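Local coordinates for kinesin-like protein (Caenorhabditis elegans, PDB 5X3E) that is a kinesin-6 motor (Zen4) and probably couples ATP hydrolysis to movement along microtubules, at residues V38-P44 and F83-E89; N113-Y119 and K404-C410. One frame throughout, in Å; residues are numbered along the deposited sequence.

Interaction 1. Residues V38-P44 and F83-E89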
loop_
_atom_site.group_PDB
_atom_site.type_symbol
_atom_site.label_atom_id
_atom_site.label_comp_id
_atom_site.label_asym_id
_atom_site.label_seq_id
_atom_site.Cartn_x
_atom_site.Cartn_y
_atom_site.Cartn_z
ATOM N N VAL A 38 10.919 9.091 -4.046
ATOM C CA VAL A 38 11.530 8.228 -3.046
ATOM C C VAL A 38 11.936 9.099 -1.868
ATOM O O VAL A 38 12.667 10.083 -2.041
ATOM C CB VAL A 38 12.741 7.466 -3.603
ATOM C CG1 VAL A 38 13.336 6.575 -2.532
ATOM C CG2 VAL A 38 12.330 6.643 -4.807
ATOM N N VAL A 39 11.459 8.743 -0.677
ATOM C CA VAL A 39 11.819 9.449 0.544
ATOM C C VAL A 39 12.459 8.445 1.492
ATOM O O VAL A 39 12.319 7.228 1.342
ATOM C CB VAL A 39 10.618 10.145 1.218
ATOM C CG1 VAL A 39 9.875 11.022 0.219
ATOM C CG2 VAL A 39 9.691 9.122 1.860
ATOM N N CYS A 40 13.188 8.973 2.464
ATOM C CA CYS A 40 13.969 8.157 3.379
ATOM C C CYS A 40 13.677 8.590 4.810
ATOM O O CYS A 40 13.518 9.784 5.084
ATOM C CB CYS A 40 15.465 8.272 3.057
ATOM S SG CYS A 40 16.545 7.287 4.102
ATOM N N ARG A 41 13.597 7.617 5.719
ATOM C CA ARG A 41 13.269 7.883 7.116
ATOM C C ARG A 41 14.263 7.172 8.020
ATOM O O ARG A 41 14.364 5.941 7.990
ATOM C CB ARG A 41 11.845 7.445 7.463
ATOM C CG ARG A 41 11.506 7.723 8.914
ATOM C CD ARG A 41 10.177 7.136 9.328
ATOM N NE ARG A 41 9.674 7.796 10.527
ATOM C CZ ARG A 41 8.571 7.438 11.172
ATOM N NH1 ARG A 41 7.851 6.414 10.735
ATOM N NH2 ARG A 41 8.188 8.102 12.254
ATOM N N LEU A 42 14.970 7.949 8.842
ATOM C CA LEU A 42 15.907 7.390 9.806
ATOM C C LEU A 42 15.170 7.012 11.090
ATOM O O LEU A 42 14.350 7.788 11.597
ATOM C CB LEU A 42 17.005 8.408 10.135
ATOM C CG LEU A 42 17.773 9.128 9.021
ATOM C CD1 LEU A 42 19.046 9.765 9.580
ATOM C CD2 LEU A 42 18.077 8.239 7.842
ATOM N N CYS A 43 15.461 5.833 11.615
ATOM C CA CYS A 43 14.883 5.457 12.894
ATOM C C CYS A 43 15.739 6.012 14.035
ATOM O O CYS A 43 16.877 6.438 13.818
ATOM C CB CYS A 43 14.775 3.939 12.998
ATOM S SG CYS A 43 16.344 3.110 12.810
ATOM N N PRO A 44 15.210 6.043 15.261
ATOM C CA PRO A 44 16.021 6.516 16.392
ATOM C C PRO A 44 17.283 5.679 16.581
ATOM O O PRO A 44 17.260 4.450 16.471
ATOM C CB PRO A 44 15.069 6.393 17.589
ATOM C CG PRO A 44 13.940 5.510 17.114
ATOM C CD PRO A 44 13.810 5.817 15.663
ATOM N N PHE A 83 17.244 12.361 -1.942
ATOM C CA PHE A 83 15.860 11.919 -1.951
ATOM C C PHE A 83 14.946 13.135 -2.013
ATOM O O PHE A 83 15.369 14.271 -1.784
ATOM C CB PHE A 83 15.535 11.088 -0.702
ATOM C CG PHE A 83 16.365 9.850 -0.566
ATOM C CD1 PHE A 83 15.989 8.676 -1.194
ATOM C CD2 PHE A 83 17.524 9.860 0.191
ATOM C CE1 PHE A 83 16.750 7.533 -1.067
ATOM C CE2 PHE A 83 18.289 8.722 0.322
ATOM C CZ PHE A 83 17.902 7.557 -0.311
ATOM N N GLY A 84 13.674 12.890 -2.320
ATOM C CA GLY A 84 12.705 13.969 -2.315
ATOM C C GLY A 84 12.516 14.599 -0.953
ATOM O O GLY A 84 12.113 15.764 -0.866
ATOM N N ARG A 85 12.812 13.857 0.112
ATOM C CA ARG A 85 12.697 14.327 1.486
ATOM C C ARG A 85 13.368 13.302 2.390
ATOM O O ARG A 85 13.250 12.097 2.153
ATOM C CB ARG A 85 11.225 14.520 1.887
ATOM C CG ARG A 85 11.012 14.739 3.382
ATOM C CD ARG A 85 11.504 16.114 3.831
ATOM N NE ARG A 85 11.443 16.265 5.284
ATOM C CZ ARG A 85 10.379 16.676 5.969
ATOM N NH1 ARG A 85 9.250 16.992 5.343
ATOM N NH2 ARG A 85 10.448 16.768 7.291
ATOM N N VAL A 86 14.086 13.781 3.403
ATOM C CA VAL A 86 14.726 12.914 4.388
ATOM C C VAL A 86 14.125 13.222 5.750
ATOM O O VAL A 86 14.153 14.374 6.199
ATOM C CB VAL A 86 16.255 13.086 4.416
ATOM C CG1 VAL A 86 16.858 12.217 5.515
ATOM C CG2 VAL A 86 16.863 12.726 3.067
ATOM N N PHE A 87 13.562 12.203 6.392
ATOM C CA PHE A 87 13.070 12.324 7.756
ATOM C C PHE A 87 14.136 11.875 8.740
ATOM O O PHE A 87 14.829 10.882 8.508
ATOM C CB PHE A 87 11.807 11.490 7.967
ATOM C CG PHE A 87 10.683 11.838 7.036
ATOM C CD1 PHE A 87 9.868 12.929 7.295
ATOM C CD2 PHE A 87 10.429 11.066 5.914
ATOM C CE1 PHE A 87 8.832 13.249 6.447
ATOM C CE2 PHE A 87 9.394 11.382 5.065
ATOM C CZ PHE A 87 8.594 12.475 5.330
ATOM N N SER A 88 14.263 12.615 9.840
ATOM C CA SER A 88 15.193 12.303 10.911
ATOM C C SER A 88 14.448 11.620 12.056
ATOM O O SER A 88 13.247 11.350 11.975
ATOM C CB SER A 88 15.907 13.569 11.381
ATOM O OG SER A 88 14.993 14.472 11.977
ATOM N N GLU A 89 15.178 11.337 13.142
ATOM C CA GLU A 89 14.550 10.755 14.325
ATOM C C GLU A 89 13.500 11.678 14.929
ATOM O O GLU A 89 12.560 11.212 15.583
ATOM C CB GLU A 89 15.608 10.438 15.381
ATOM C CG GLU A 89 16.850 9.745 14.853
ATOM C CD GLU A 89 17.888 9.536 15.939
ATOM O OE1 GLU A 89 18.955 8.955 15.645
ATOM O OE2 GLU A 89 17.631 9.950 17.092
#
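Start at V38, whose O accepts a hydrogen bond from G84 N (3.0 Å) while its CG1 meets the edge of the F83 ring, 3.6 Å from CD1. V39 turns its side chain to the other face of the sheet, where CG2 lies 3.9 Å from F87 CE2. At C40 true parallel pairing sets in. C40 N donates to R85 O at 3.1 Å and C40 O accepts from F87 N at 2.8 Å, so C40 brackets V86, bonding to the residue on either side of it. C40 CB sits over the face of the F83 ring, 3.9 Å from its centroid, a CH-pi contact, with the sulfur placed obliquely. R41 pairs with F87, CA to CA 4.5 Å, and L42 N to F87 O (3.0 Å) closes the pairing. Past it, P44 CA rests 3.6 Å from E89 CD. The short strand 86-87 thus forms an edge of the kinesin motor domain's central sheet, pairing with strand 37-42 alone, which has strand 404-411 along its other side. Helix 93-109 covers R41 and F87, whereas I60 of strand 59-62 packs on C40, L42 and V86.

Interaction 2. Residues N113-Y119 and K404-C410; sequences NSLLFTY and KIRMVIC
An arginine is buried here in the middle of a parallel strand pair: R406 lies level with L116, CA to CA 4.9 Å, and its extended start (chi1 and chi2 both t) carries the guanidinium away from N113-Y119 to salt bridges with D103 and E37. Both strands are regularly extended and run 11° apart, their axes approaching to 4.6 Å. The register is S114 with K404, stepping without a bulge to Y119 with I409. Seven backbone hydrogen bonds join them: K404 N to N113 O (3.0 Å), L115 N to K404 O (2.7 Å), R406 N to L115 O (2.8 Å), F117 N to R406 O (3.1 Å), V408 N to F117 O (2.8 Å), Y119 N to V408 O (2.9 Å) and C410 N to Y119 O (2.7 Å). This is the central sheet of the kinesin motor domain, and strand 114-119 runs into what is probably the nucleotide-binding P-loop. S114, L116 and T118 share one face with K404, R406 and V408; there L116 CD2 lies 4.1 Å from V408 CG2, and L116 also packs under helix 93-109. On the other face F117, chi1 m, puts CE2 4.1 Å from I405 CG2, while M407 SD makes an oblique Met-aromatic contact 5.4 Å from the F117 ring centroid. I409, chi1 and chi2 both m, brings CD1 to 3.6 Å from Y119 CB; the Y119 ring, chi1 t, meets F427 edge-to-face.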
loop_
_atom_site.group_PDB
_atom_site.type_symbol
_atom_site.label_atom_id
_atom_site.label_comp_id
_atom_site.label_asym_id
_atom_site.label_seq_id
_atom_site.Cartn_x
_atom_site.Cartn_y
_atom_site.Cartn_z
ATOM N N ASN A 113 -5.101 6.477 -8.972
ATOM C CA ASN A 113 -4.496 5.410 -8.188
ATOM C C ASN A 113 -3.168 5.844 -7.581
ATOM O O ASN A 113 -2.474 6.727 -8.093
ATOM C CB ASN A 113 -4.289 4.158 -9.035
ATOM C CG ASN A 113 -5.592 3.561 -9.501
ATOM O OD1 ASN A 113 -6.638 3.787 -8.891
ATOM N ND2 ASN A 113 -5.538 2.778 -10.569
ATOM N N SER A 114 -2.816 5.189 -6.476
ATOM C CA SER A 114 -1.621 5.527 -5.720
ATOM C C SER A 114 -1.001 4.252 -5.170
ATOM O O SER A 114 -1.706 3.292 -4.850
ATOM C CB SER A 114 -1.949 6.489 -4.565
ATOM O OG SER A 114 -2.783 7.547 -5.008
ATOM N N LEU A 115 0.326 4.263 -5.043
ATOM C CA LEU A 115 1.080 3.117 -4.551
ATOM C C LEU A 115 2.162 3.596 -3.594
ATOM O O LEU A 115 2.899 4.535 -3.909
ATOM C CB LEU A 115 1.703 2.333 -5.714
ATOM C CG LEU A 115 2.665 1.190 -5.389
ATOM C CD1 LEU A 115 2.007 0.156 -4.496
ATOM C CD2 LEU A 115 3.137 0.544 -6.678
ATOM N N LEU A 116 2.260 2.954 -2.432
ATOM C CA LEU A 116 3.233 3.340 -1.415
ATOM C C LEU A 116 3.943 2.102 -0.886
ATOM O O LEU A 116 3.290 1.161 -0.421
ATOM C CB LEU A 116 2.558 4.103 -0.274
ATOM C CG LEU A 116 3.415 4.907 0.712
ATOM C CD1 LEU A 116 2.512 5.914 1.337
ATOM C CD2 LEU A 116 4.052 4.050 1.801
ATOM N N PHE A 117 5.274 2.104 -0.965
ATOM C CA PHE A 117 6.119 1.051 -0.419
ATOM C C PHE A 117 6.839 1.543 0.830
ATOM O O PHE A 117 7.223 2.712 0.922
ATOM C CB PHE A 117 7.192 0.602 -1.414
ATOM C CG PHE A 117 6.665 0.017 -2.683
ATOM C CD1 PHE A 117 6.261 -1.309 -2.738
ATOM C CD2 PHE A 117 6.633 0.774 -3.840
ATOM C CE1 PHE A 117 5.797 -1.861 -3.918
ATOM C CE2 PHE A 117 6.175 0.232 -5.018
ATOM C CZ PHE A 117 5.756 -1.090 -5.061
ATOM N N THR A 118 7.044 0.636 1.781
ATOM C CA THR A 118 8.052 0.813 2.822
ATOM C C THR A 118 9.142 -0.228 2.600
ATOM O O THR A 118 8.851 -1.425 2.495
ATOM C CB THR A 118 7.460 0.692 4.235
ATOM O OG1 THR A 118 6.767 -0.553 4.382
ATOM C CG2 THR A 118 6.504 1.838 4.517
ATOM N N TYR A 119 10.384 0.235 2.499
ATOM C CA TYR A 119 11.532 -0.597 2.165
ATOM C C TYR A 119 12.588 -0.489 3.260
ATOM O O TYR A 119 12.684 0.534 3.942
ATOM C CB TYR A 119 12.123 -0.171 0.815
ATOM C CG TYR A 119 13.277 -1.013 0.331
ATOM C CD1 TYR A 119 13.062 -2.106 -0.494
ATOM C CD2 TYR A 119 14.583 -0.707 0.689
ATOM C CE1 TYR A 119 14.112 -2.882 -0.939
ATOM C CE2 TYR A 119 15.640 -1.479 0.250
ATOM C CZ TYR A 119 15.397 -2.565 -0.566
ATOM O OH TYR A 119 16.442 -3.337 -1.015
ATOM N N LYS A 404 0.328 7.173 -9.121
ATOM C CA LYS A 404 1.392 7.815 -8.360
ATOM C C LYS A 404 2.086 6.803 -7.460
ATOM O O LYS A 404 1.419 6.062 -6.730
ATOM C CB LYS A 404 0.830 8.973 -7.525
ATOM C CG LYS A 404 1.817 9.596 -6.563
ATOM C CD LYS A 404 2.839 10.468 -7.269
ATOM C CE LYS A 404 3.695 11.211 -6.252
ATOM N NZ LYS A 404 4.619 12.192 -6.882
ATOM N N ILE A 405 3.414 6.761 -7.521
ATOM C CA ILE A 405 4.219 5.845 -6.720
ATOM C C ILE A 405 5.075 6.666 -5.766
ATOM O O ILE A 405 5.764 7.603 -6.189
ATOM C CB ILE A 405 5.111 4.941 -7.593
ATOM C CG1 ILE A 405 4.289 4.185 -8.630
ATOM C CG2 ILE A 405 5.890 3.959 -6.725
ATOM C CD1 ILE A 405 5.144 3.289 -9.504
ATOM N N ARG A 406 5.031 6.324 -4.482
ATOM C CA ARG A 406 5.964 6.879 -3.509
ATOM C C ARG A 406 6.609 5.737 -2.739
ATOM O O ARG A 406 5.909 4.871 -2.201
ATOM C CB ARG A 406 5.277 7.853 -2.537
ATOM C CG ARG A 406 6.200 8.338 -1.420
ATOM C CD ARG A 406 5.677 9.580 -0.686
ATOM N NE ARG A 406 5.528 10.741 -1.562
ATOM C CZ ARG A 406 4.361 11.288 -1.888
ATOM N NH1 ARG A 406 3.231 10.790 -1.402
ATOM N NH2 ARG A 406 4.319 12.340 -2.694
ATOM N N MET A 407 7.934 5.754 -2.661
ATOM C CA MET A 407 8.680 4.752 -1.916
ATOM C C MET A 407 9.303 5.394 -0.684
ATOM O O MET A 407 9.919 6.465 -0.769
ATOM C CB MET A 407 9.762 4.108 -2.788
ATOM C CG MET A 407 10.597 3.074 -2.048
ATOM S SD MET A 407 11.095 1.697 -3.100
ATOM C CE MET A 407 11.268 2.540 -4.668
ATOM N N VAL A 408 9.122 4.743 0.458
ATOM C CA VAL A 408 9.669 5.192 1.731
ATOM C C VAL A 408 10.791 4.234 2.108
ATOM O O VAL A 408 10.535 3.088 2.498
ATOM C CB VAL A 408 8.595 5.248 2.824
ATOM C CG1 VAL A 408 9.208 5.695 4.136
ATOM C CG2 VAL A 408 7.465 6.172 2.404
ATOM N N ILE A 409 12.033 4.690 1.972
ATOM C CA ILE A 409 13.201 3.901 2.344
ATOM C C ILE A 409 13.460 4.111 3.830
ATOM O O ILE A 409 13.860 5.197 4.252
ATOM C CB ILE A 409 14.431 4.283 1.513
ATOM C CG1 ILE A 409 14.128 4.160 0.023
ATOM C CG2 ILE A 409 15.616 3.405 1.883
ATOM C CD1 ILE A 409 13.805 2.762 -0.405
ATOM N N CYS A 410 13.230 3.072 4.626
ATOM C CA CYS A 410 13.555 3.100 6.045
ATOM C C CYS A 410 14.965 2.555 6.238
ATOM O O CYS A 410 15.283 1.466 5.749
ATOM C CB CYS A 410 12.544 2.268 6.836
ATOM S SG CYS A 410 10.840 2.896 6.744
#

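Both contacts belong to one sheet, their centres 13 Å apart, and they meet where strand 37-42 adjoins strand 404-411: V39 N probably bonds to M407 O (2.8 Å) and V39 O to I409 N (2.6 Å). Across this part of the sheet the order is therefore 86-87, 37-42, 404-411, 114-119, all parallel. Along the chain, interaction 1 closes before interaction 2 opens. Helix 93-109 connects the outer strand of interaction 1 to the first strand of interaction 2, a beta-alpha-beta crossover passing over the two strands between. Strand 404-411, arriving some 285 residues later, slots into the middle, so a late part of the chain lies beside the strand that leads into the probable P-loop.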